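Local coordinates for protein dnab-like replicative helicase (Bacillus phage SPP1, PDB 3BH0) that is the ATPase domain of a DnaB-family replicative helicase, which probably couples ATP hydrolysis to the 5'-3' unwinding of duplex DNA during phage replication, at residues K66-V71 and D212-A217; N91-D96 and S152-F157; N100-E105 and V183-D188. All coordinates share one frame; numbering follows the deposited sequence.

Contact 1. Residues K66-V71 and D212-A217; sequences KRRNFV and DLKKMA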
ATOM      1  N   LYS A  66      11.023   2.319   4.949  1.00 45.73           N
ATOM      2  CA  LYS A  66      11.697   2.776   6.160  1.00 46.92           C
ATOM      3  C   LYS A  66      10.682   3.345   7.134  1.00 47.22           C
ATOM      4  O   LYS A  66       9.730   4.011   6.731  1.00 47.17           O
ATOM      5  CB  LYS A  66      12.749   3.862   5.845  1.00 47.00           C
ATOM      6  CG  LYS A  66      13.693   3.570   4.663  1.00 48.59           C
ATOM      7  CD  LYS A  66      14.494   2.270   4.822  1.00 49.74           C
ATOM      8  CE  LYS A  66      15.373   2.044   3.597  1.00 50.58           C
ATOM      9  NZ  LYS A  66      15.421   0.594   3.263  1.00 52.02           N
ATOM     10  N   ARG A  67      10.923   3.091   8.413  1.00 47.57           N
ATOM     11  CA  ARG A  67      10.180   3.686   9.514  1.00 48.06           C
ATOM     12  C   ARG A  67       9.713   5.150   9.322  1.00 47.41           C
ATOM     13  O   ARG A  67       8.768   5.582   9.963  1.00 48.40           O
ATOM     14  CB  ARG A  67      11.006   3.565  10.796  1.00 48.84           C
ATOM     15  CG  ARG A  67      11.414   2.138  11.157  1.00 51.49           C
ATOM     16  CD  ARG A  67      10.693   1.643  12.417  1.00 57.57           C
ATOM     17  NE  ARG A  67      11.396   0.520  13.050  1.00 61.31           N
ATOM     18  CZ  ARG A  67      11.161   0.065  14.286  1.00 63.50           C
ATOM     19  NH1 ARG A  67      10.237   0.638  15.060  1.00 63.83           N
ATOM     20  NH2 ARG A  67      11.858  -0.974  14.751  1.00 64.32           N
ATOM     21  N   ARG A  68      10.323   5.926   8.448  1.00 46.40           N
ATOM     22  CA  ARG A  68       9.813   7.294   8.270  1.00 45.45           C
ATOM     23  C   ARG A  68       8.973   7.534   6.990  1.00 43.45           C
ATOM     24  O   ARG A  68       8.358   8.600   6.823  1.00 42.93           O
ATOM     25  CB  ARG A  68      10.984   8.292   8.375  1.00 46.67           C
ATOM     26  CG  ARG A  68      11.787   8.530   7.096  1.00 49.24           C
ATOM     27  CD  ARG A  68      11.519   9.929   6.515  1.00 53.69           C
ATOM     28  NE  ARG A  68      12.128  10.068   5.192  1.00 57.43           N
ATOM     29  CZ  ARG A  68      12.097  11.163   4.433  1.00 60.00           C
ATOM     30  NH1 ARG A  68      11.475  12.265   4.824  1.00 60.76           N
ATOM     31  NH2 ARG A  68      12.701  11.151   3.255  1.00 62.12           N
ATOM     32  N   ASN A  69       8.945   6.535   6.107  1.00 41.06           N
ATOM     33  CA  ASN A  69       8.418   6.712   4.748  1.00 38.78           C
ATOM     34  C   ASN A  69       6.925   7.003   4.664  1.00 37.15           C
ATOM     35  O   ASN A  69       6.113   6.443   5.393  1.00 36.60           O
ATOM     36  CB  ASN A  69       8.744   5.509   3.850  1.00 38.55           C
ATOM     37  CG  ASN A  69      10.233   5.304   3.631  1.00 38.53           C
ATOM     38  OD1 ASN A  69      10.643   4.236   3.178  1.00 38.81           O
ATOM     39  ND2 ASN A  69      11.051   6.319   3.941  1.00 36.72           N
ATOM     40  N   PHE A  70       6.592   7.898   3.755  1.00 35.17           N
ATOM     41  CA  PHE A  70       5.225   8.139   3.373  1.00 33.69           C
ATOM     42  C   PHE A  70       5.143   7.703   1.914  1.00 33.39           C
ATOM     43  O   PHE A  70       5.696   8.359   1.023  1.00 33.15           O
ATOM     44  CB  PHE A  70       4.884   9.616   3.559  1.00 32.87           C
ATOM     45  CG  PHE A  70       3.516   9.991   3.108  1.00 31.49           C
ATOM     46  CD1 PHE A  70       2.451   9.109   3.242  1.00 30.06           C
ATOM     47  CD2 PHE A  70       3.284  11.244   2.566  1.00 31.42           C
ATOM     48  CE1 PHE A  70       1.184   9.461   2.823  1.00 29.62           C
ATOM     49  CE2 PHE A  70       2.012  11.608   2.137  1.00 31.43           C
ATOM     50  CZ  PHE A  70       0.962  10.712   2.272  1.00 30.18           C
ATOM     51  N   VAL A  71       4.503   6.560   1.684  1.00 32.82           N
ATOM     52  CA  VAL A  71       4.390   6.021   0.339  1.00 32.39           C
ATOM     53  C   VAL A  71       2.972   6.068  -0.200  1.00 32.09           C
ATOM     54  O   VAL A  71       1.992   5.827   0.501  1.00 31.96           O
ATOM     55  CB  VAL A  71       5.128   4.642   0.140  1.00 32.40           C
ATOM     56  CG1 VAL A  71       5.593   4.073   1.440  1.00 32.90           C
ATOM     57  CG2 VAL A  71       4.304   3.635  -0.629  1.00 32.19           C
ATOM     58  N   ASP A 212      -0.002  16.113   7.157  1.00 35.00           N
ATOM     59  CA  ASP A 212      -0.271  15.435   8.423  1.00 34.75           C
ATOM     60  C   ASP A 212       0.082  13.941   8.372  1.00 34.48           C
ATOM     61  O   ASP A 212       0.590  13.371   9.367  1.00 33.75           O
ATOM     62  CB  ASP A 212      -1.730  15.680   8.874  1.00 34.80           C
ATOM     63  CG  ASP A 212      -2.006  17.160   9.227  1.00 34.93           C
ATOM     64  OD1 ASP A 212      -1.055  17.973   9.179  1.00 37.93           O
ATOM     65  OD2 ASP A 212      -3.162  17.526   9.549  1.00 32.54           O
ATOM     66  N   LEU A 213      -0.160  13.320   7.210  1.00 34.14           N
ATOM     67  CA  LEU A 213       0.165  11.897   7.019  1.00 33.69           C
ATOM     68  C   LEU A 213       1.660  11.665   7.073  1.00 33.51           C
ATOM     69  O   LEU A 213       2.123  10.660   7.610  1.00 33.63           O
ATOM     70  CB  LEU A 213      -0.426  11.336   5.710  1.00 33.40           C
ATOM     71  CG  LEU A 213      -1.916  10.984   5.787  1.00 34.00           C
ATOM     72  CD1 LEU A 213      -2.478  10.572   4.437  1.00 32.62           C
ATOM     73  CD2 LEU A 213      -2.213   9.908   6.857  1.00 34.15           C
ATOM     74  N   LYS A 214       2.415  12.598   6.510  1.00 34.23           N
ATOM     75  CA  LYS A 214       3.876  12.508   6.522  1.00 34.78           C
ATOM     76  C   LYS A 214       4.426  12.800   7.935  1.00 35.12           C
ATOM     77  O   LYS A 214       5.314  12.090   8.428  1.00 34.84           O
ATOM     78  CB  LYS A 214       4.472  13.438   5.447  1.00 34.34           C
ATOM     79  CG  LYS A 214       6.001  13.579   5.433  1.00 34.55           C
ATOM     80  CD  LYS A 214       6.729  12.244   5.522  1.00 33.99           C
ATOM     81  CE  LYS A 214       8.235  12.412   5.399  1.00 33.36           C
ATOM     82  NZ  LYS A 214       8.890  11.067   5.426  1.00 33.52           N
ATOM     83  N   LYS A 215       3.889  13.844   8.571  1.00 35.78           N
ATOM     84  CA  LYS A 215       4.238  14.193   9.953  1.00 36.57           C
ATOM     85  C   LYS A 215       3.982  12.992  10.884  1.00 36.70           C
ATOM     86  O   LYS A 215       4.845  12.626  11.680  1.00 36.09           O
ATOM     87  CB  LYS A 215       3.446  15.425  10.416  1.00 36.66           C
ATOM     88  CG  LYS A 215       4.178  16.232  11.473  1.00 39.71           C
ATOM     89  CD  LYS A 215       3.275  17.188  12.225  1.00 42.51           C
ATOM     90  CE  LYS A 215       3.218  18.554  11.559  1.00 44.89           C
ATOM     91  NZ  LYS A 215       2.468  19.523  12.429  1.00 46.99           N
ATOM     92  N   MET A 216       2.807  12.373  10.745  1.00 36.80           N
ATOM     93  CA  MET A 216       2.468  11.160  11.479  1.00 37.52           C
ATOM     94  C   MET A 216       3.463  10.020  11.242  1.00 37.55           C
ATOM     95  O   MET A 216       3.901   9.369  12.191  1.00 37.63           O
ATOM     96  CB  MET A 216       1.055  10.698  11.131  1.00 37.19           C
ATOM     97  CG  MET A 216       0.650   9.392  11.824  1.00 37.68           C
ATOM     98  SD  MET A 216      -1.052   8.922  11.485  1.00 38.68           S
ATOM     99  CE  MET A 216      -0.887   8.284   9.811  1.00 36.57           C
ATOM    100  N   ALA A 217       3.807   9.772   9.976  1.00 37.84           N
ATOM    101  CA  ALA A 217       4.815   8.772   9.622  1.00 38.07           C
ATOM    102  C   ALA A 217       6.094   9.030  10.414  1.00 38.59           C
ATOM    103  O   ALA A 217       6.645   8.124  11.043  1.00 38.52           O
ATOM    104  CB  ALA A 217       5.095   8.808   8.116  1.00 37.63           C
TER
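The type I beta turn from Lys66 to Asn69 and the first residues of strand 70-74 run beside residues 212-217 of helix 202-220, with Arg68 CA 5.4 Å from Ala217 CA and Phe70 CA 5.6 Å from Lys214 CA. In the RecA-like alpha/beta core of this P-loop ATPase, the strand is the one that leads to the presumed Walker A loop, and the helix packs on the same central sheet. The turn is tied internally by Asn69, whose OD1 takes the N-H of Lys66 along a nearly straight line (170°). Phe70, with CG anti to the backbone N (chi1 176°), turns its ring against the Leu213-Lys214 part of the helix. Leu213 CB and Lys214 N lie over one ring face, the former in a CH-pi contact 4.1 Å from the Phe70 centroid, while Lys214 CB meets the rim atom CD2. The Lys214 chain, bent at chi2, crosses Phe70 CB with its CD and then reaches the turn. Ala217 CB lies against Arg68 O (3.5 Å) and Asn69 O. Asp258 forms salt bridges to both Arg68 and Lys214, which probably offsets the repulsion of two like charges brought close together; it also accepts the N-H of Phe70. Besides that carboxylate, Lys214 NZ donates a hydrogen bond to Arg68 O (2.9 Å), approaching from above the carbonyl plane and 45° out of it.

Contact 2. Residues N91-D96 and S152-F157; sequences NMSDND and SNINIF
Hydrogen bonding at this surface contact centres on Ser93, near the C-terminal end of helix 81-93, and Asn153, just ahead of strand 154-157; their CA atoms are 5.3 Å apart. With OG anti to its backbone N, the Ser93 side chain points at the incoming strand and its hydroxyl oxygen accepts the backbone N-H of Asn153, 3.0 Å from N to OG and nearly straight at 166°. A second, weak bond comes from the Asn153 side chain: ND2 reaches Ser93 O over 3.2 Å, but the N-H is bent to 122°. Ser93 O also receives the backbone N-H of Asp96, so the amide shares an acceptor already engaged in closing the helix. That closure is a Schellman motif, in which Asp96 takes positive phi and a type I turn spans Ser93 to Asp96. The chain then enters strand 98-103, the neighbour of strand 154-157 in the RecA-like sheet, and the contact joins the C-terminal end of helix 81-93 to the start of strand 154-157, outermost within this chain. Asn153 ND2 makes a further weak bond to Asp97 O in the connecting loop.

Van der Waals contacts flank the polar pair. Ser152 CB sits 3.3 Å from Ser93 OG, its own hydroxyl being bonded to Ile149 O, and Ile154 CD1 touches Ser93 CB at 3.9 Å. Electrostatics are peripheral: Asp96 OD2 lies 3.7 Å from Asn153 ND2 without a bond, the carboxylate and amide planes 78° apart, and the carboxylate is paired instead with Lys181 through OD1.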
ATOM      1  N   ASN A  91       2.016  -9.677   2.718  1.00 47.56           N
ATOM      2  CA  ASN A  91       3.456  -9.878   2.591  1.00 47.97           C
ATOM      3  C   ASN A  91       4.264  -9.281   3.738  1.00 48.42           C
ATOM      4  O   ASN A  91       5.237  -9.877   4.203  1.00 48.38           O
ATOM      5  CB  ASN A  91       3.946  -9.265   1.286  1.00 47.99           C
ATOM      6  CG  ASN A  91       3.701 -10.153   0.102  1.00 48.37           C
ATOM      7  OD1 ASN A  91       3.318 -11.315   0.247  1.00 49.76           O
ATOM      8  ND2 ASN A  91       3.937  -9.619  -1.089  1.00 48.60           N
ATOM      9  N   MET A  92       3.864  -8.088   4.167  1.00 49.16           N
ATOM     10  CA  MET A  92       4.455  -7.434   5.333  1.00 49.63           C
ATOM     11  C   MET A  92       4.067  -8.131   6.621  1.00 50.25           C
ATOM     12  O   MET A  92       4.885  -8.236   7.532  1.00 50.96           O
ATOM     13  CB  MET A  92       4.005  -5.986   5.413  1.00 49.81           C
ATOM     14  CG  MET A  92       4.468  -5.154   4.263  1.00 49.71           C
ATOM     15  SD  MET A  92       3.665  -3.567   4.318  1.00 48.43           S
ATOM     16  CE  MET A  92       4.249  -2.945   2.767  1.00 50.86           C
ATOM     17  N   SER A  93       2.820  -8.586   6.704  1.00 50.62           N
ATOM     18  CA  SER A  93       2.367  -9.382   7.827  1.00 51.14           C
ATOM     19  C   SER A  93       3.228 -10.626   7.973  1.00 51.71           C
ATOM     20  O   SER A  93       3.514 -11.054   9.089  1.00 52.45           O
ATOM     21  CB  SER A  93       0.908  -9.778   7.655  1.00 51.11           C
ATOM     22  OG  SER A  93       0.516 -10.683   8.676  1.00 51.85           O
ATOM     23  N   ASP A  94       3.653 -11.187   6.844  1.00 52.24           N
ATOM     24  CA  ASP A  94       4.486 -12.389   6.815  1.00 52.55           C
ATOM     25  C   ASP A  94       5.926 -12.181   7.310  1.00 52.91           C
ATOM     26  O   ASP A  94       6.594 -13.133   7.701  1.00 52.98           O
ATOM     27  CB  ASP A  94       4.503 -12.988   5.405  1.00 52.66           C
ATOM     28  CG  ASP A  94       3.189 -13.664   5.028  1.00 52.19           C
ATOM     29  OD1 ASP A  94       2.253 -13.738   5.863  1.00 50.92           O
ATOM     30  OD2 ASP A  94       3.104 -14.121   3.870  1.00 52.39           O
ATOM     31  N   ASN A  95       6.407 -10.947   7.284  1.00 53.38           N
ATOM     32  CA  ASN A  95       7.681 -10.617   7.918  1.00 53.92           C
ATOM     33  C   ASN A  95       7.485 -10.438   9.423  1.00 54.08           C
ATOM     34  O   ASN A  95       8.419 -10.119  10.147  1.00 54.86           O
ATOM     35  CB  ASN A  95       8.226  -9.320   7.324  1.00 53.96           C
ATOM     36  CG  ASN A  95       9.648  -9.450   6.840  1.00 54.59           C
ATOM     37  OD1 ASN A  95      10.524  -8.683   7.254  1.00 55.75           O
ATOM     38  ND2 ASN A  95       9.887 -10.404   5.937  1.00 53.78           N
ATOM     39  N   ASP A  96       6.252 -10.650   9.879  1.00 54.23           N
ATOM     40  CA  ASP A  96       5.828 -10.411  11.267  1.00 54.35           C
ATOM     41  C   ASP A  96       5.826  -8.920  11.641  1.00 53.86           C
ATOM     42  O   ASP A  96       5.926  -8.552  12.821  1.00 54.04           O
ATOM     43  CB  ASP A  96       6.618 -11.258  12.273  1.00 55.01           C
ATOM     44  CG  ASP A  96       5.789 -11.622  13.504  1.00 57.00           C
ATOM     45  OD1 ASP A  96       5.974 -10.961  14.560  1.00 58.67           O
ATOM     46  OD2 ASP A  96       4.941 -12.555  13.405  1.00 57.89           O
ATOM     47  N   SER A 152      -2.276 -13.698  11.456  1.00 55.19           N
ATOM     48  CA  SER A 152      -1.598 -12.591  10.792  1.00 53.12           C
ATOM     49  C   SER A 152      -1.687 -11.326  11.647  1.00 51.86           C
ATOM     50  O   SER A 152      -2.483 -11.249  12.597  1.00 51.21           O
ATOM     51  CB  SER A 152      -2.201 -12.340   9.405  1.00 53.10           C
ATOM     52  OG  SER A 152      -3.408 -11.610   9.510  1.00 52.31           O
ATOM     53  N   ASN A 153      -0.870 -10.336  11.285  1.00 50.18           N
ATOM     54  CA  ASN A 153      -0.819  -9.061  11.995  1.00 48.79           C
ATOM     55  C   ASN A 153      -1.501  -7.957  11.176  1.00 47.31           C
ATOM     56  O   ASN A 153      -0.959  -6.863  10.974  1.00 46.69           O
ATOM     57  CB  ASN A 153       0.637  -8.711  12.318  1.00 49.29           C
ATOM     58  CG  ASN A 153       1.425  -9.916  12.778  1.00 49.69           C
ATOM     59  OD1 ASN A 153       1.169 -10.456  13.850  1.00 50.90           O
ATOM     60  ND2 ASN A 153       2.367 -10.366  11.950  1.00 50.88           N
ATOM     61  N   ILE A 154      -2.694  -8.279  10.698  1.00 45.25           N
ATOM     62  CA  ILE A 154      -3.474  -7.381   9.895  1.00 43.80           C
ATOM     63  C   ILE A 154      -4.576  -6.901  10.800  1.00 42.58           C
ATOM     64  O   ILE A 154      -5.376  -7.695  11.282  1.00 43.02           O
ATOM     65  CB  ILE A 154      -4.093  -8.098   8.667  1.00 43.97           C
ATOM     66  CG1 ILE A 154      -3.019  -8.784   7.819  1.00 43.84           C
ATOM     67  CG2 ILE A 154      -4.938  -7.123   7.817  1.00 44.70           C
ATOM     68  CD1 ILE A 154      -2.446  -7.929   6.721  1.00 46.49           C
ATOM     69  N   ASN A 155      -4.596  -5.609  11.068  1.00 40.97           N
ATOM     70  CA  ASN A 155      -5.731  -4.998  11.728  1.00 39.96           C
ATOM     71  C   ASN A 155      -6.474  -4.236  10.679  1.00 38.88           C
ATOM     72  O   ASN A 155      -5.865  -3.772   9.703  1.00 38.65           O
ATOM     73  CB  ASN A 155      -5.296  -4.023  12.823  1.00 40.34           C
ATOM     74  CG  ASN A 155      -4.605  -4.713  13.973  1.00 41.48           C
ATOM     75  OD1 ASN A 155      -3.363  -4.721  14.062  1.00 43.20           O
ATOM     76  ND2 ASN A 155      -5.398  -5.319  14.858  1.00 41.31           N
ATOM     77  N   ILE A 156      -7.782  -4.106  10.873  1.00 37.54           N
ATOM     78  CA  ILE A 156      -8.608  -3.366   9.940  1.00 36.46           C
ATOM     79  C   ILE A 156      -9.471  -2.360  10.685  1.00 36.70           C
ATOM     80  O   ILE A 156     -10.141  -2.715  11.649  1.00 36.92           O
ATOM     81  CB  ILE A 156      -9.484  -4.285   9.058  1.00 36.08           C
ATOM     82  CG1 ILE A 156      -8.619  -5.353   8.366  1.00 34.99           C
ATOM     83  CG2 ILE A 156     -10.251  -3.445   8.028  1.00 35.34           C
ATOM     84  CD1 ILE A 156      -9.394  -6.398   7.530  1.00 35.10           C
ATOM     85  N   PHE A 157      -9.451  -1.108  10.221  1.00 36.09           N
ATOM     86  CA  PHE A 157     -10.314  -0.068  10.760  1.00 35.94           C
ATOM     87  C   PHE A 157     -11.235   0.440   9.659  1.00 35.88           C
ATOM     88  O   PHE A 157     -10.815   1.198   8.782  1.00 35.67           O
ATOM     89  CB  PHE A 157      -9.480   1.086  11.348  1.00 35.44           C
ATOM     90  CG  PHE A 157      -8.643   0.693  12.551  1.00 34.44           C
ATOM     91  CD1 PHE A 157      -9.066   1.012  13.837  1.00 31.75           C
ATOM     92  CD2 PHE A 157      -7.435   0.011  12.390  1.00 32.34           C
ATOM     93  CE1 PHE A 157      -8.310   0.651  14.937  1.00 32.00           C
ATOM     94  CE2 PHE A 157      -6.655  -0.339  13.501  1.00 33.50           C
ATOM     95  CZ  PHE A 157      -7.099  -0.011  14.778  1.00 32.36           C
TER

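Contact 3. Residues N100-E105 and V183-D188; sequences NLHSLE and VIVMID
Asp188, Asn100 and His102 have the most surface buried where strands 98-103 and 183-188 lie side by side in the parallel part of the RecA-like sheet; the axes of the short segments come within 4.7 Å and are 16° from parallel. Asn100 begins the pairing opposite Val185: its N-H bonds to Ile184 O, its carbonyl accepts Met186 N, and its CB is close to Ile184 O. Two residues on, the His102 N-H meets Met186 O at 2.7 Å and 174°, nearly along the C=O axis. The imidazole, with CG anti to the carbonyl carbon, stands on the sheet face that carries Asn100, Val185 and Ile187. Its ND1 contacts Val185 CG1 at 3.7 Å, Met186 O lies at the ring edge in plane, and Phe157 of the adjoining edge strand stacks with the ring. The other face holds Leu101, Met186 and Asp188; there Leu101 CD1 meets Met186 CB, the chains crossing obliquely, with helix 81-93 covering both.

Asp188, the most buried by this pairing, lies at its C-terminal part. Its N-H goes to His102 O at 2.7 Å, and its CB packs against Ser103 CA. CG is anti to the backbone N (chi1 -167°), which sends the carboxylate toward the presumed Walker A residues, as expected for the Walker B aspartate of a P-loop ATPase. Leu104 CD1 runs alongside Ile187 CG2. The Glu105 carboxylate, which could raise the proton affinity of Asp188, keeps its OE2 5.1 Å from Asp188 OD1, while Glu105 CB approaches Asp188 OD2 to 3.9 Å.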
ATOM      1  N   ASN A 100      -1.841  -1.997   9.891  1.00 41.38           N
ATOM      2  CA  ASN A 100      -3.101  -1.358  10.215  1.00 40.38           C
ATOM      3  C   ASN A 100      -3.732  -0.873   8.917  1.00 39.67           C
ATOM      4  O   ASN A 100      -3.252   0.071   8.292  1.00 39.24           O
ATOM      5  CB  ASN A 100      -2.879  -0.156  11.130  1.00 40.65           C
ATOM      6  CG  ASN A 100      -2.820  -0.517  12.612  1.00 41.33           C
ATOM      7  OD1 ASN A 100      -2.845  -1.685  12.990  1.00 42.99           O
ATOM      8  ND2 ASN A 100      -2.747   0.512  13.458  1.00 39.77           N
ATOM      9  N   LEU A 101      -4.807  -1.530   8.508  1.00 39.00           N
ATOM     10  CA  LEU A 101      -5.501  -1.149   7.290  1.00 38.08           C
ATOM     11  C   LEU A 101      -6.704  -0.293   7.623  1.00 37.29           C
ATOM     12  O   LEU A 101      -7.634  -0.745   8.295  1.00 37.90           O
ATOM     13  CB  LEU A 101      -5.908  -2.376   6.482  1.00 37.42           C
ATOM     14  CG  LEU A 101      -6.966  -2.153   5.397  1.00 38.51           C
ATOM     15  CD1 LEU A 101      -6.523  -1.174   4.277  1.00 36.13           C
ATOM     16  CD2 LEU A 101      -7.419  -3.503   4.823  1.00 38.60           C
ATOM     17  N   HIS A 102      -6.668   0.949   7.161  1.00 36.19           N
ATOM     18  CA  HIS A 102      -7.769   1.861   7.351  1.00 35.53           C
ATOM     19  C   HIS A 102      -8.583   1.886   6.064  1.00 35.51           C
ATOM     20  O   HIS A 102      -8.197   2.502   5.066  1.00 34.73           O
ATOM     21  CB  HIS A 102      -7.266   3.235   7.780  1.00 35.15           C
ATOM     22  CG  HIS A 102      -6.691   3.245   9.161  1.00 35.62           C
ATOM     23  ND1 HIS A 102      -5.425   2.774   9.447  1.00 35.98           N
ATOM     24  CD2 HIS A 102      -7.220   3.638  10.344  1.00 34.60           C
ATOM     25  CE1 HIS A 102      -5.202   2.876  10.745  1.00 34.43           C
ATOM     26  NE2 HIS A 102      -6.272   3.402  11.310  1.00 33.27           N
ATOM     27  N   SER A 103      -9.695   1.151   6.091  1.00 35.72           N
ATOM     28  CA  SER A 103     -10.486   0.940   4.896  1.00 35.62           C
ATOM     29  C   SER A 103     -11.804   1.700   4.955  1.00 35.48           C
ATOM     30  O   SER A 103     -12.743   1.325   5.644  1.00 34.98           O
ATOM     31  CB  SER A 103     -10.663  -0.551   4.619  1.00 35.72           C
ATOM     32  OG  SER A 103     -11.878  -1.037   5.106  1.00 37.40           O
ATOM     33  N   LEU A 104     -11.827   2.796   4.215  1.00 35.64           N
ATOM     34  CA  LEU A 104     -12.879   3.774   4.280  1.00 36.69           C
ATOM     35  C   LEU A 104     -13.929   3.469   3.217  1.00 37.19           C
ATOM     36  O   LEU A 104     -15.082   3.896   3.303  1.00 37.04           O
ATOM     37  CB  LEU A 104     -12.258   5.150   4.077  1.00 36.41           C
ATOM     38  CG  LEU A 104     -11.418   5.588   5.278  1.00 36.82           C
ATOM     39  CD1 LEU A 104      -9.994   5.873   4.849  1.00 36.59           C
ATOM     40  CD2 LEU A 104     -12.042   6.838   5.856  1.00 38.37           C
ATOM     41  N   GLU A 105     -13.494   2.699   2.230  1.00 37.94           N
ATOM     42  CA  GLU A 105     -14.309   2.285   1.113  1.00 39.46           C
ATOM     43  C   GLU A 105     -15.119   1.023   1.476  1.00 38.86           C
ATOM     44  O   GLU A 105     -16.310   0.951   1.198  1.00 38.86           O
ATOM     45  CB  GLU A 105     -13.380   2.034  -0.087  1.00 39.82           C
ATOM     46  CG  GLU A 105     -14.081   1.778  -1.394  1.00 44.89           C
ATOM     47  CD  GLU A 105     -14.244   3.030  -2.263  1.00 50.63           C
ATOM     48  OE1 GLU A 105     -15.186   3.841  -2.011  1.00 53.50           O
ATOM     49  OE2 GLU A 105     -13.437   3.176  -3.224  1.00 51.43           O
ATOM     50  N   VAL A 183       5.172  -0.910  12.728  1.00 45.23           N
ATOM     51  CA  VAL A 183       3.770  -0.753  12.306  1.00 43.48           C
ATOM     52  C   VAL A 183       3.693  -0.120  10.911  1.00 42.67           C
ATOM     53  O   VAL A 183       4.479   0.771  10.576  1.00 42.16           O
ATOM     54  CB  VAL A 183       2.979   0.138  13.318  1.00 43.49           C
ATOM     55  CG1 VAL A 183       1.529   0.359  12.890  1.00 42.56           C
ATOM     56  CG2 VAL A 183       3.015  -0.458  14.715  1.00 43.80           C
ATOM     57  N   ILE A 184       2.743  -0.580  10.098  1.00 41.65           N
ATOM     58  CA  ILE A 184       2.550  -0.020   8.761  1.00 40.28           C
ATOM     59  C   ILE A 184       1.106   0.435   8.637  1.00 39.63           C
ATOM     60  O   ILE A 184       0.191  -0.360   8.809  1.00 40.03           O
ATOM     61  CB  ILE A 184       2.905  -1.046   7.663  1.00 40.40           C
ATOM     62  CG1 ILE A 184       4.347  -1.523   7.833  1.00 39.71           C
ATOM     63  CG2 ILE A 184       2.673  -0.454   6.244  1.00 40.08           C
ATOM     64  CD1 ILE A 184       4.475  -3.007   8.000  1.00 38.81           C
ATOM     65  N   VAL A 185       0.899   1.715   8.352  1.00 38.35           N
ATOM     66  CA  VAL A 185      -0.458   2.260   8.257  1.00 37.16           C
ATOM     67  C   VAL A 185      -0.892   2.355   6.793  1.00 36.90           C
ATOM     68  O   VAL A 185      -0.372   3.174   6.045  1.00 36.36           O
ATOM     69  CB  VAL A 185      -0.559   3.627   8.989  1.00 37.05           C
ATOM     70  CG1 VAL A 185      -1.990   4.149   9.025  1.00 34.67           C
ATOM     71  CG2 VAL A 185       0.004   3.489  10.413  1.00 36.79           C
ATOM     72  N   MET A 186      -1.822   1.490   6.390  1.00 36.63           N
ATOM     73  CA  MET A 186      -2.361   1.501   5.025  1.00 37.07           C
ATOM     74  C   MET A 186      -3.691   2.226   5.003  1.00 36.17           C
ATOM     75  O   MET A 186      -4.584   1.920   5.795  1.00 35.91           O
ATOM     76  CB  MET A 186      -2.576   0.088   4.483  1.00 36.87           C
ATOM     77  CG  MET A 186      -1.327  -0.726   4.242  1.00 37.94           C
ATOM     78  SD  MET A 186      -1.569  -1.929   2.903  1.00 39.87           S
ATOM     79  CE  MET A 186      -1.189  -0.910   1.475  1.00 41.01           C
ATOM     80  N   ILE A 187      -3.842   3.176   4.087  1.00 35.82           N
ATOM     81  CA  ILE A 187      -5.089   3.915   4.009  1.00 35.57           C
ATOM     82  C   ILE A 187      -5.837   3.664   2.688  1.00 36.41           C
ATOM     83  O   ILE A 187      -5.415   4.147   1.626  1.00 36.11           O
ATOM     84  CB  ILE A 187      -4.865   5.401   4.330  1.00 34.99           C
ATOM     85  CG1 ILE A 187      -4.067   5.501   5.645  1.00 34.50           C
ATOM     86  CG2 ILE A 187      -6.213   6.161   4.397  1.00 33.17           C
ATOM     87  CD1 ILE A 187      -3.433   6.808   5.920  1.00 32.08           C
ATOM     88  N   ASP A 188      -6.930   2.885   2.744  1.00 37.61           N
ATOM     89  CA  ASP A 188      -7.740   2.694   1.527  1.00 37.78           C
ATOM     90  C   ASP A 188      -8.416   3.965   1.155  1.00 37.91           C
ATOM     91  O   ASP A 188      -9.566   4.279   1.472  1.00 37.44           O
ATOM     92  CB  ASP A 188      -8.697   1.506   1.477  1.00 38.61           C
ATOM     93  CG  ASP A 188      -9.243   1.252   0.030  1.00 39.28           C
ATOM     94  OD1 ASP A 188      -8.988   2.069  -0.907  1.00 39.65           O
ATOM     95  OD2 ASP A 188      -9.946   0.239  -0.170  1.00 43.05           O
TER

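All three contacts belong to the RecA-like core and reach one mixed sheet, in which strand 154-157 borders 98-103, then come 183-188, 223-228 and 70-74. Contact 3 lies between the others: its centre is about 13 Å from that of contact 1 and about 11 Å from that of contact 2, while contacts 1 and 2 are about 18 Å apart and do not touch. Leu213 CD2 meets Ile187 CD1 at 3.5 Å, joining contacts 1 and 3; probable backbone hydrogen bonds of Leu101 with Asn155 and Phe157 join contacts 2 and 3. Along the chain, contact 1 spans both others, whose segments alternate, so distant sequence builds one nucleotide-binding domain.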